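PDB 5N4B: dual function macrocyclase-peptidase POPB from Galerina marginata, which cleaves precursor peptides after proline and joins the ends of the trimmed intermediate into a macrocycle during biosynthesis of the amanitin toxins. Local coordinates for residues K50-Q55 with H669-I674; F418-G423 with G428-Y433; N136-D141 with F158-S163; I522-S527 with Q559-N564. The protein carries 1 engineered substitution. All coordinates share one frame; numbering follows the deposited sequence. Where two conformers were deposited one is given.

How the interactions relate
The four contacts spread over both halves of this prolyl oligopeptidase. Interaction 1 packs helix 46-64, from near the N-terminus, on helix 668-680 of the alpha/beta hydrolase domain, of which such N-terminal segments form part in this family; its long chain loop encloses the other three. Interactions 2 and 3 belong to two blades of the beta propeller, their nearest atoms about 16 Å apart; interaction 4 lies in the hydrolase domain. Across the domain junction, interactions 2 and 4 come within about 9 Å at nearest atoms, and both have residues touching the bound peptide. The catalytic D662 lies about 9 Å from F671 of interaction 1, side chain to side chain, and H699 about 11 Å from V162 of interaction 3. The catalytic serine is replaced by the engineered A578.

Interaction 1 of 4, residues K50-Q55 with H669-I674; sequences KWTTAQ and HSFKFI
Helix 50-55 and helix 669-674 run at 69° to each other, their axes 12.5 Å apart at closest approach, a wide spacing, bridged mainly by large side chains. W51 does most of this work. With CG anti to the backbone N (chi1 -179°), its indole extends toward the other helix and sets the edge of the six-membered ring against the face of F671, in an offset edge-to-face pair with planes 66° apart. W51 CZ3 stands 3.7 Å from F671 CG, over the phenyl face but displaced toward its rim. The next corner of the indole, W51 CH2, meets I674 CG2 at 3.7 Å, and there the methyl lies at the ring edge, near its plane. A flat, broad residue suits this place because one edge serves two partners about one helical turn apart. T52 adds its methyl, CG2 reaching F671 CZ at 3.9 Å, while its hydroxyl OG1 is hydrogen-bonded to K694 and to D49 O; threonine thus offers an apolar and a polar branch from one carbon. Within its own helix, Q55 CG rests 3.6 Å above the centre of the W51 ring, and Q55 NE2 bonds to Q678 farther along the second helix. Beneath the contact, T52 and F671 both pack on I692 of strand 688-693, the edge strand of the hydrolase sheet, and F671 also touches V658 of strand 653-659.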
loop_
_atom_site.group_PDB
_atom_site.type_symbol
_atom_site.label_atom_id
_atom_site.label_comp_id
_atom_site.label_asym_id
_atom_site.label_seq_id
_atom_site.Cartn_x
_atom_site.Cartn_y
_atom_site.Cartn_z
ATOM N N LYS A 50 -13.699 -1.315 28.412
ATOM C CA LYS A 50 -13.080 -0.736 29.603
ATOM C C LYS A 50 -11.564 -0.805 29.494
ATOM O O LYS A 50 -10.854 0.143 29.857
ATOM C CB LYS A 50 -13.557 -1.408 30.889
ATOM C CG LYS A 50 -14.980 -1.016 31.294
ATOM C CD LYS A 50 -15.461 -1.786 32.541
ATOM C CE LYS A 50 -16.951 -1.525 32.814
ATOM N NZ LYS A 50 -17.459 -2.294 33.999
ATOM N N TRP A 51 -11.060 -1.909 28.984
ATOM C CA TRP A 51 -9.622 -2.088 28.851
ATOM C C TRP A 51 -9.045 -1.161 27.794
ATOM O O TRP A 51 -8.019 -0.508 28.028
ATOM C CB TRP A 51 -9.302 -3.537 28.540
ATOM C CG TRP A 51 -7.824 -3.880 28.385
ATOM C CD1 TRP A 51 -6.956 -4.266 29.372
ATOM C CD2 TRP A 51 -7.064 -3.854 27.179
ATOM N NE1 TRP A 51 -5.698 -4.468 28.840
ATOM C CE2 TRP A 51 -5.742 -4.222 27.490
ATOM C CE3 TRP A 51 -7.377 -3.538 25.872
ATOM C CZ2 TRP A 51 -4.743 -4.292 26.523
ATOM C CZ3 TRP A 51 -6.380 -3.596 24.919
ATOM C CH2 TRP A 51 -5.084 -3.981 25.254
ATOM N N THR A 52 -9.685 -1.063 26.631
ATOM C CA THR A 52 -9.143 -0.182 25.606
ATOM C C THR A 52 -9.195 1.273 26.044
ATOM O O THR A 52 -8.281 2.045 25.722
ATOM C CB THR A 52 -9.849 -0.353 24.252
ATOM O OG1 THR A 52 -11.247 -0.078 24.385
ATOM C CG2 THR A 52 -9.677 -1.749 23.709
ATOM N N THR A 53 -10.277 1.662 26.735
ATOM C CA THR A 53 -10.402 3.013 27.253
ATOM C C THR A 53 -9.311 3.298 28.269
ATOM O O THR A 53 -8.639 4.333 28.200
ATOM C CB THR A 53 -11.790 3.200 27.874
ATOM O OG1 THR A 53 -12.764 3.070 26.847
ATOM C CG2 THR A 53 -11.904 4.583 28.519
ATOM N N ALA A 54 -9.069 2.349 29.190
ATOM C CA ALA A 54 -8.007 2.516 30.182
ATOM C C ALA A 54 -6.630 2.634 29.510
ATOM O O ALA A 54 -5.794 3.454 29.916
ATOM C CB ALA A 54 -7.987 1.371 31.200
ATOM N N GLN A 55 -6.375 1.832 28.480
ATOM C CA GLN A 55 -5.074 1.911 27.826
ATOM C C GLN A 55 -4.925 3.228 27.078
ATOM O O GLN A 55 -3.874 3.870 27.137
ATOM C CB GLN A 55 -4.931 0.774 26.823
ATOM C CG GLN A 55 -4.765 -0.649 27.414
ATOM C CD GLN A 55 -3.427 -0.905 28.080
ATOM O OE1 GLN A 55 -2.486 -0.120 27.976
ATOM N NE2 GLN A 55 -3.363 -1.976 28.787
ATOM N N HIS A 669 -4.355 -8.503 17.595
ATOM C CA HIS A 669 -2.938 -8.809 17.521
ATOM C C HIS A 669 -2.161 -7.893 18.469
ATOM O O HIS A 669 -1.406 -8.345 19.336
ATOM C CB HIS A 669 -2.469 -8.589 16.085
ATOM C CG HIS A 669 -2.808 -9.692 15.158
ATOM N ND1 HIS A 669 -2.141 -10.906 15.153
ATOM C CD2 HIS A 669 -3.751 -9.770 14.191
ATOM C CE1 HIS A 669 -2.661 -11.676 14.222
ATOM N NE2 HIS A 669 -3.642 -11.014 13.621
ATOM N N SER A 670 -2.289 -6.586 18.254
ATOM C CA SER A 670 -1.657 -5.607 19.109
ATOM C C SER A 670 -2.162 -5.675 20.550
ATOM O O SER A 670 -1.392 -5.458 21.491
ATOM C CB SER A 670 -1.945 -4.211 18.602
ATOM O OG SER A 670 -1.206 -3.947 17.433
ATOM N N PHE A 671 -3.463 -5.914 20.751
ATOM C CA PHE A 671 -3.988 -5.999 22.123
ATOM C C PHE A 671 -3.316 -7.137 22.906
ATOM O O PHE A 671 -2.898 -6.953 24.064
ATOM C CB PHE A 671 -5.502 -6.209 22.131
ATOM C CG PHE A 671 -6.314 -5.108 21.579
ATOM C CD1 PHE A 671 -5.779 -3.858 21.282
ATOM C CD2 PHE A 671 -7.681 -5.328 21.334
ATOM C CE1 PHE A 671 -6.611 -2.852 20.758
ATOM C CE2 PHE A 671 -8.477 -4.339 20.824
ATOM C CZ PHE A 671 -7.936 -3.103 20.530
ATOM N N LYS A 672 -3.210 -8.311 22.296
ATOM C CA LYS A 672 -2.551 -9.407 22.982
ATOM C C LYS A 672 -1.091 -9.081 23.231
ATOM O O LYS A 672 -0.546 -9.394 24.290
ATOM C CB LYS A 672 -2.667 -10.698 22.193
ATOM C CG LYS A 672 -4.052 -11.303 22.160
ATOM C CD LYS A 672 -3.974 -12.697 21.521
ATOM C CE LYS A 672 -5.324 -13.238 21.332
ATOM N NZ LYS A 672 -5.201 -14.532 20.671
ATOM N N PHE A 673 -0.426 -8.478 22.251
ATOM C CA PHE A 673 0.991 -8.194 22.422
ATOM C C PHE A 673 1.219 -7.233 23.582
ATOM O O PHE A 673 2.072 -7.485 24.442
ATOM C CB PHE A 673 1.636 -7.727 21.119
ATOM C CG PHE A 673 3.119 -7.576 21.206
ATOM C CD1 PHE A 673 3.908 -8.707 21.331
ATOM C CD2 PHE A 673 3.699 -6.338 21.217
ATOM C CE1 PHE A 673 5.284 -8.605 21.396
ATOM C CE2 PHE A 673 5.092 -6.219 21.286
ATOM C CZ PHE A 673 5.866 -7.371 21.400
ATOM N N ILE A 674 0.470 -6.130 23.639
ATOM C CA ILE A 674 0.691 -5.136 24.694
ATOM C C ILE A 674 0.299 -5.712 26.058
ATOM O O ILE A 674 0.971 -5.471 27.070
ATOM C CB ILE A 674 0.027 -3.784 24.397
ATOM C CG1 ILE A 674 0.569 -2.653 25.294
ATOM C CG2 ILE A 674 -1.461 -3.894 24.555
ATOM C CD1 ILE A 674 2.030 -2.356 25.095
#

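Interaction 2 of 4, residues F418-G423 with G428-Y433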
loop_
_atom_site.group_PDB
_atom_site.type_symbol
_atom_site.label_atom_id
_atom_site.label_comp_id
_atom_site.label_asym_id
_atom_site.label_seq_id
_atom_site.Cartn_x
_atom_site.Cartn_y
_atom_site.Cartn_z
ATOM N N PHE A 418 2.739 10.093 -19.485
ATOM C CA PHE A 418 3.306 10.786 -18.353
ATOM C C PHE A 418 4.090 9.836 -17.461
ATOM O O PHE A 418 3.887 8.617 -17.429
ATOM C CB PHE A 418 2.218 11.430 -17.459
ATOM C CG PHE A 418 1.418 12.441 -18.156
ATOM C CD1 PHE A 418 1.935 13.712 -18.389
ATOM C CD2 PHE A 418 0.151 12.137 -18.631
ATOM C CE1 PHE A 418 1.203 14.639 -19.092
ATOM C CE2 PHE A 418 -0.586 13.119 -19.324
ATOM C CZ PHE A 418 -0.038 14.315 -19.560
ATOM N N LEU A 419 5.029 10.442 -16.732
ATOM C CA LEU A 419 5.741 9.797 -15.633
ATOM C C LEU A 419 5.492 10.588 -14.365
ATOM O O LEU A 419 5.587 11.832 -14.369
ATOM C CB LEU A 419 7.241 9.719 -15.870
ATOM C CG LEU A 419 7.701 9.098 -17.163
ATOM C CD1 LEU A 419 9.235 9.295 -17.308
ATOM C CD2 LEU A 419 7.329 7.673 -17.243
ATOM N N THR A 420 5.185 9.885 -13.285
ATOM C CA THR A 420 5.128 10.503 -11.963
ATOM C C THR A 420 6.362 10.060 -11.184
ATOM O O THR A 420 6.650 8.859 -11.080
ATOM C CB THR A 420 3.836 10.214 -11.228
ATOM O OG1 THR A 420 3.654 8.832 -11.073
ATOM C CG2 THR A 420 2.661 10.708 -12.051
ATOM N N LEU A 421 7.114 11.033 -10.691
ATOM C CA LEU A 421 8.456 10.858 -10.134
ATOM C C LEU A 421 8.464 11.426 -8.723
ATOM O O LEU A 421 8.061 12.581 -8.511
ATOM C CB LEU A 421 9.501 11.608 -10.995
ATOM C CG LEU A 421 9.448 11.255 -12.482
ATOM C CD1 LEU A 421 10.390 12.176 -13.208
ATOM C CD2 LEU A 421 9.785 9.799 -12.732
ATOM N N SER A 422 8.941 10.649 -7.768
ATOM C CA SER A 422 9.111 11.170 -6.409
ATOM C C SER A 422 10.208 10.400 -5.703
ATOM O O SER A 422 10.645 9.351 -6.159
ATOM C CB SER A 422 7.826 11.129 -5.599
ATOM O OG SER A 422 7.504 9.802 -5.203
ATOM N N GLY A 423 10.665 10.933 -4.581
ATOM C CA GLY A 423 11.698 10.283 -3.817
ATOM C C GLY A 423 11.947 11.057 -2.549
ATOM O O GLY A 423 11.188 11.953 -2.198
ATOM N N GLY A 428 7.314 15.583 -6.015
ATOM C CA GLY A 428 6.390 15.060 -6.996
ATOM C C GLY A 428 6.494 15.813 -8.280
ATOM O O GLY A 428 5.993 16.930 -8.419
ATOM N N THR A 429 7.146 15.208 -9.252
ATOM C CA THR A 429 7.331 15.782 -10.563
ATOM C C THR A 429 6.504 14.978 -11.555
ATOM O O THR A 429 6.481 13.734 -11.515
ATOM C CB THR A 429 8.787 15.730 -10.937
ATOM O OG1 THR A 429 9.487 16.593 -10.023
ATOM C CG2 THR A 429 9.031 16.198 -12.383
ATOM N N ILE A 430 5.814 15.668 -12.460
ATOM C CA ILE A 430 5.060 15.022 -13.528
ATOM C C ILE A 430 5.753 15.392 -14.823
ATOM O O ILE A 430 5.827 16.575 -15.174
ATOM C CB ILE A 430 3.584 15.460 -13.544
ATOM C CG1 ILE A 430 2.896 15.162 -12.192
ATOM C CG2 ILE A 430 2.870 14.799 -14.709
ATOM C CD1 ILE A 430 1.722 15.954 -11.878
ATOM N N ALA A 431 6.302 14.384 -15.511
ATOM C CA ALA A 431 6.960 14.566 -16.796
ATOM C C ALA A 431 6.056 14.064 -17.900
ATOM O O ALA A 431 5.210 13.197 -17.692
ATOM C CB ALA A 431 8.277 13.806 -16.841
ATOM N N ARG A 432 6.225 14.665 -19.086
ATOM C CA ARG A 432 5.423 14.360 -20.265
ATOM C C ARG A 432 6.344 13.985 -21.407
ATOM O O ARG A 432 7.331 14.674 -21.661
ATOM C CB ARG A 432 4.567 15.552 -20.671
ATOM C CG ARG A 432 3.659 15.308 -21.880
ATOM C CD ARG A 432 2.616 16.439 -22.083
ATOM N NE ARG A 432 3.313 17.676 -22.371
ATOM C CZ ARG A 432 3.411 18.244 -23.572
ATOM N NH1 ARG A 432 2.786 17.756 -24.643
ATOM N NH2 ARG A 432 4.127 19.351 -23.677
ATOM N N TYR A 433 5.946 12.962 -22.144
ATOM C CA TYR A 433 6.598 12.569 -23.383
ATOM C C TYR A 433 5.562 12.713 -24.490
ATOM O O TYR A 433 4.508 12.061 -24.446
ATOM C CB TYR A 433 7.135 11.150 -23.315
ATOM C CG TYR A 433 8.007 10.771 -24.503
ATOM C CD1 TYR A 433 7.442 10.344 -25.689
ATOM C CD2 TYR A 433 9.385 10.870 -24.433
ATOM C CE1 TYR A 433 8.207 10.024 -26.791
ATOM C CE2 TYR A 433 10.179 10.540 -25.554
ATOM C CZ TYR A 433 9.576 10.115 -26.695
ATOM O OH TYR A 433 10.351 9.799 -27.778
#
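L419 and A431 exchange two backbone hydrogen bonds, and L421 and T429 another two, pinning together an antiparallel beta hairpin that forms the two middle strands of a four-stranded blade in the seven-bladed propeller. All four bonds are 2.9 Å long, as in T429 N to L421 O. T420 and I430 form the non-hydrogen-bonded pair between them, and F418 with R432 another just beyond L419-A431; here CA-H groups turn inward: F418 CA is 3.1 Å from A431 O, and I430 CA is 3.3 Å from L419 O.

On the face bearing L419, L421, T429 and A431, the small A431 lies beside the larger leucine, with L419 CB and A431 CB 4.3 Å apart. Both leucines also pack on I385 of the preceding blade. The other face bears F418, T420, I430 and R432. It meets strand 84-90 of the first blade, so the hairpin sits between its two neighbours in the closed ring. Here T420 OG1 is hydrogen-bonded to a polar side chain of the bound peptide, and I430 packs on an apolar one, consistent with this part of the blade helping to hold the substrate. At G428 the backbone angles would press any CB against the preceding carbonyl oxygen, which is why glycine stands here. At the far end the aliphatic part of R432 runs past the F418 ring, R432 CD lying 3.8 Å from F418 CE1, while F418 CD1 rests 3.9 Å from I430 CG2.

Interaction 3 of 4, residues N136-D141 with F158-S163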
loop_
_atom_site.group_PDB
_atom_site.type_symbol
_atom_site.label_atom_id
_atom_site.label_comp_id
_atom_site.label_asym_id
_atom_site.label_seq_id
_atom_site.Cartn_x
_atom_site.Cartn_y
_atom_site.Cartn_z
ATOM N N ASN A 136 -15.424 14.994 -1.088
ATOM C CA ASN A 136 -15.727 15.455 0.244
ATOM C C ASN A 136 -17.212 15.716 0.406
ATOM O O ASN A 136 -17.665 15.857 1.549
ATOM C CB ASN A 136 -14.923 16.719 0.558
ATOM C CG ASN A 136 -13.424 16.505 0.472
ATOM O OD1 ASN A 136 -12.810 15.930 1.376
ATOM N ND2 ASN A 136 -12.823 16.967 -0.591
ATOM N N VAL A 137 -17.970 15.875 -0.671
ATOM C CA VAL A 137 -19.400 16.110 -0.500
ATOM C C VAL A 137 -20.238 14.842 -0.578
ATOM O O VAL A 137 -21.468 14.915 -0.555
ATOM C CB VAL A 137 -19.923 17.192 -1.443
ATOM C CG1 VAL A 137 -19.113 18.463 -1.304
ATOM C CG2 VAL A 137 -19.921 16.738 -2.831
ATOM N N LEU A 138 -19.590 13.674 -0.670
ATOM C CA LEU A 138 -20.360 12.430 -0.669
ATOM C C LEU A 138 -21.203 12.306 0.604
ATOM O O LEU A 138 -22.295 11.748 0.569
ATOM C CB LEU A 138 -19.420 11.232 -0.859
ATOM C CG LEU A 138 -18.924 11.061 -2.294
ATOM C CD1 LEU A 138 -17.734 10.132 -2.265
ATOM C CD2 LEU A 138 -20.000 10.568 -3.233
ATOM N N ALA A 139 -20.682 12.777 1.723
ATOM C CA ALA A 139 -21.443 12.946 2.963
ATOM C C ALA A 139 -21.030 14.261 3.611
ATOM O O ALA A 139 -19.836 14.513 3.796
ATOM C CB ALA A 139 -21.231 11.760 3.927
ATOM N N ALA A 140 -22.026 15.042 4.041
ATOM C CA ALA A 140 -21.773 16.315 4.713
ATOM C C ALA A 140 -20.908 16.157 5.953
ATOM O O ALA A 140 -20.166 17.083 6.309
ATOM C CB ALA A 140 -23.091 16.972 5.111
ATOM N N ASP A 141 -20.989 15.010 6.636
ATOM C CA ASP A 141 -20.233 14.822 7.872
ATOM C C ASP A 141 -18.886 14.142 7.675
ATOM O O ASP A 141 -18.234 13.788 8.669
ATOM C CB ASP A 141 -21.085 14.065 8.887
ATOM C CG ASP A 141 -21.504 12.692 8.411
ATOM O OD1 ASP A 141 -21.045 12.226 7.341
ATOM O OD2 ASP A 141 -22.337 12.084 9.103
ATOM N N PHE A 158 -18.432 8.054 -15.450
ATOM C CA PHE A 158 -17.464 8.000 -14.368
ATOM C C PHE A 158 -18.007 7.055 -13.321
ATOM O O PHE A 158 -19.054 7.322 -12.727
ATOM C CB PHE A 158 -17.282 9.402 -13.794
ATOM C CG PHE A 158 -16.349 9.508 -12.593
ATOM C CD1 PHE A 158 -14.975 9.328 -12.745
ATOM C CD2 PHE A 158 -16.823 9.830 -11.334
ATOM C CE1 PHE A 158 -14.130 9.515 -11.687
ATOM C CE2 PHE A 158 -15.961 9.998 -10.278
ATOM C CZ PHE A 158 -14.648 9.810 -10.430
ATOM N N ALA A 159 -17.321 5.957 -13.094
ATOM C CA ALA A 159 -17.692 4.990 -12.063
ATOM C C ALA A 159 -16.844 5.247 -10.826
ATOM O O ALA A 159 -15.651 5.523 -10.947
ATOM C CB ALA A 159 -17.476 3.572 -12.559
ATOM N N TYR A 160 -17.453 5.206 -9.650
ATOM C CA TYR A 160 -16.735 5.554 -8.442
ATOM C C TYR A 160 -17.205 4.714 -7.277
ATOM O O TYR A 160 -18.412 4.548 -7.079
ATOM C CB TYR A 160 -16.839 7.035 -8.105
ATOM C CG TYR A 160 -18.226 7.602 -8.025
ATOM C CD1 TYR A 160 -18.918 7.928 -9.187
ATOM C CD2 TYR A 160 -18.822 7.957 -6.814
ATOM C CE1 TYR A 160 -20.177 8.515 -9.151
ATOM C CE2 TYR A 160 -20.093 8.571 -6.780
ATOM C CZ TYR A 160 -20.733 8.858 -7.978
ATOM O OH TYR A 160 -21.977 9.497 -7.976
ATOM N N ALA A 161 -16.263 4.181 -6.532
ATOM C CA ALA A 161 -16.507 3.307 -5.398
ATOM C C ALA A 161 -16.477 4.112 -4.114
ATOM O O ALA A 161 -15.516 4.865 -3.869
ATOM C CB ALA A 161 -15.444 2.202 -5.337
ATOM N N VAL A 162 -17.505 3.936 -3.292
ATOM C CA VAL A 162 -17.703 4.717 -2.078
ATOM C C VAL A 162 -17.763 3.777 -0.889
ATOM O O VAL A 162 -18.466 2.771 -0.918
ATOM C CB VAL A 162 -18.998 5.524 -2.181
ATOM C CG1 VAL A 162 -19.216 6.308 -0.895
ATOM C CG2 VAL A 162 -18.917 6.476 -3.404
ATOM N N SER A 163 -17.042 4.132 0.154
ATOM C CA SER A 163 -17.062 3.457 1.447
ATOM C C SER A 163 -17.590 4.429 2.491
ATOM O O SER A 163 -17.463 5.650 2.344
ATOM C CB SER A 163 -15.685 2.968 1.880
ATOM O OG SER A 163 -15.299 1.865 1.084
#
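L138 spreads its two methyls over two residues of one strand, CD2 against the ring of Y160 and CD1 against V162. The contact belongs to the beta propeller: residues 136-141 lie in the loop that carries the chain from one blade, ending with strand 129-133, to the next, which opens with strand 144-151, and 158-163 is part of that second blade's second strand. Y160 and V162 are two apart on the strand and therefore present their side chains on the same face, where the forked end of a leucine can reach both. CG of L138 stands anti to its carbonyl carbon (chi1 -76°), which directs the fork toward the strand. The encounter with V162 is tip to tip, methyl to methyl. L138 and Y160 instead lie alongside with their side chains running opposite ways, and L138 CD2 comes 4.1 Å from Y160 CE2, a carbon beside the hydroxyl end of the ring.

No hydrogen bond crosses between the two segments; the join is wholly apolar and modest in extent. Y160 is nonetheless fixed from other directions: its OH bonds to R175 of the next strand, its ring meets F133 of the preceding blade, and the carbonyl O of F158 lies in plane at its edge. A tyrosine fits here because the ring serves the interblade packing while the hydroxyl finds a polar partner. L138 itself continues onto A144 and L181. One residue beyond V162, S163 OG bonds to the backbone O of the catalytic H699, linking this strand to the hydrolase domain. V162 completes the contact with its CG2 methyl, 4.0 Å from L138 CD1.

Interaction 4 of 4, residues I522-S527 with Q559-N564; sequences IFAVPS and QFLVKN
The backbone of A524, whose methyl meets L561 of the neighbouring helix, is hydrogen-bonded to both I493 and Y495, locking strand 522-526 into the central sheet of the alpha/beta hydrolase domain. Helix 548-563 lies against that sheet, and the chain passes from strand 522-526 through this helix to the parallel strand 572-577, a beta-alpha-beta crossover that skips over strand 492-495. L561 makes the contact from the helix side. A chi1 of -69° turns its CG away from the carbonyl carbon, beside the backbone N, and aims the fork at the strand, where the two methyls diverge: L561 CD1 lies 3.9 Å from A524 CB, while L561 CD2 makes a looser approach, 4.4 Å, to I522 CD1. A524 is small enough to let the leucine come close to the strand, whereas I522, two residues earlier on the same face, reaches out to it with its long branch. M476 of strand 473-481 touches both A524 and L561, and Q494 also packs on L561, so the leucine bears on several strands at once. No hydrogen bond runs between the two segments. The backbone bonds named here lie within the sheet; the join between strand and helix is apolar, implying that it rests chiefly on the burial of hydrocarbon.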
loop_
_atom_site.group_PDB
_atom_site.type_symbol
_atom_site.label_atom_id
_atom_site.label_comp_id
_atom_site.label_asym_id
_atom_site.label_seq_id
_atom_site.Cartn_x
_atom_site.Cartn_y
_atom_site.Cartn_z
ATOM N N ILE A 522 18.441 11.085 11.433
ATOM C CA ILE A 522 18.521 10.469 10.112
ATOM C C ILE A 522 17.352 9.488 9.960
ATOM O O ILE A 522 16.769 9.025 10.952
ATOM C CB ILE A 522 19.870 9.784 9.879
ATOM C CG1 ILE A 522 20.024 8.523 10.724
ATOM C CG2 ILE A 522 21.029 10.753 10.098
ATOM C CD1 ILE A 522 21.299 7.762 10.485
ATOM N N PHE A 523 16.967 9.215 8.697
ATOM C CA PHE A 523 15.927 8.246 8.360
ATOM C C PHE A 523 16.585 7.128 7.566
ATOM O O PHE A 523 17.286 7.376 6.595
ATOM C CB PHE A 523 14.862 8.922 7.509
ATOM C CG PHE A 523 13.661 8.118 7.173
ATOM C CD1 PHE A 523 12.867 7.601 8.173
ATOM C CD2 PHE A 523 13.291 7.964 5.859
ATOM C CE1 PHE A 523 11.715 6.884 7.879
ATOM C CE2 PHE A 523 12.144 7.214 5.565
ATOM C CZ PHE A 523 11.387 6.688 6.560
ATOM N N ALA A 524 16.346 5.893 7.973
ATOM C CA ALA A 524 17.008 4.731 7.412
ATOM C C ALA A 524 15.963 3.755 6.908
ATOM O O ALA A 524 15.035 3.405 7.639
ATOM C CB ALA A 524 17.882 4.056 8.462
ATOM N N VAL A 525 16.159 3.250 5.689
ATOM C CA VAL A 525 15.197 2.344 5.043
ATOM C C VAL A 525 15.941 1.154 4.469
ATOM O O VAL A 525 16.399 1.201 3.314
ATOM C CB VAL A 525 14.403 3.051 3.944
ATOM C CG1 VAL A 525 13.318 2.145 3.395
ATOM C CG2 VAL A 525 13.768 4.350 4.466
ATOM N N PRO A 526 16.168 0.109 5.255
ATOM C CA PRO A 526 16.894 -1.068 4.760
ATOM C C PRO A 526 16.003 -1.916 3.874
ATOM O O PRO A 526 14.838 -2.192 4.184
ATOM C CB PRO A 526 17.285 -1.811 6.035
ATOM C CG PRO A 526 16.223 -1.428 7.026
ATOM C CD PRO A 526 15.865 -0.005 6.693
ATOM N N SER A 527 16.578 -2.402 2.773
ATOM C CA SER A 527 15.856 -3.210 1.802
ATOM C C SER A 527 15.908 -4.686 2.211
ATOM O O SER A 527 16.436 -5.533 1.501
ATOM C CB SER A 527 16.460 -3.030 0.414
ATOM O OG SER A 527 16.583 -1.646 0.061
ATOM N N GLN A 559 22.077 -2.353 14.086
ATOM C CA GLN A 559 23.398 -2.540 14.664
ATOM C C GLN A 559 24.450 -1.831 13.820
ATOM O O GLN A 559 25.368 -1.208 14.356
ATOM C CB GLN A 559 23.686 -4.049 14.785
ATOM C CG GLN A 559 22.763 -4.716 15.796
ATOM C CD GLN A 559 22.883 -6.210 15.834
ATOM O OE1 GLN A 559 22.990 -6.887 14.806
ATOM N NE2 GLN A 559 22.822 -6.749 17.034
ATOM N N PHE A 560 24.310 -1.899 12.493
ATOM C CA PHE A 560 25.232 -1.251 11.568
ATOM C C PHE A 560 25.201 0.262 11.695
ATOM O O PHE A 560 26.243 0.921 11.655
ATOM C CB PHE A 560 24.848 -1.678 10.142
ATOM C CG PHE A 560 25.538 -0.918 9.032
ATOM C CD1 PHE A 560 26.753 -1.317 8.562
ATOM C CD2 PHE A 560 24.959 0.182 8.470
ATOM C CE1 PHE A 560 27.367 -0.619 7.516
ATOM C CE2 PHE A 560 25.597 0.876 7.445
ATOM C CZ PHE A 560 26.785 0.449 6.988
ATOM N N LEU A 561 24.008 0.842 11.870
ATOM C CA LEU A 561 23.913 2.302 12.006
ATOM C C LEU A 561 24.749 2.778 13.173
ATOM O O LEU A 561 25.399 3.812 13.086
ATOM C CB LEU A 561 22.459 2.724 12.193
ATOM C CG LEU A 561 21.545 2.562 10.990
ATOM C CD1 LEU A 561 20.130 2.882 11.380
ATOM C CD2 LEU A 561 21.975 3.427 9.855
ATOM N N VAL A 562 24.717 2.037 14.275
ATOM C CA VAL A 562 25.477 2.442 15.458
ATOM C C VAL A 562 26.958 2.114 15.280
ATOM O O VAL A 562 27.829 2.957 15.537
ATOM C CB VAL A 562 24.878 1.783 16.705
ATOM C CG1 VAL A 562 25.759 2.062 17.924
ATOM C CG2 VAL A 562 23.474 2.298 16.969
ATOM N N LYS A 563 27.272 0.897 14.820
ATOM C CA LYS A 563 28.677 0.479 14.711
ATOM C C LYS A 563 29.458 1.404 13.800
ATOM O O LYS A 563 30.619 1.758 14.089
ATOM C CB LYS A 563 28.725 -0.971 14.232
ATOM C CG LYS A 563 30.133 -1.574 14.080
ATOM C CD LYS A 563 30.714 -1.869 15.399
ATOM C CE LYS A 563 32.020 -2.660 15.215
ATOM N NZ LYS A 563 32.858 -2.599 16.463
ATOM N N ASN A 564 28.836 1.842 12.709
ATOM C CA ASN A 564 29.490 2.660 11.708
ATOM C C ASN A 564 29.237 4.160 11.882
ATOM O O ASN A 564 29.535 4.941 10.982
ATOM C CB ASN A 564 29.119 2.164 10.314
ATOM C CG ASN A 564 29.722 0.793 10.000
ATOM O OD1 ASN A 564 29.361 -0.208 10.605
ATOM N ND2 ASN A 564 30.603 0.749 9.012
#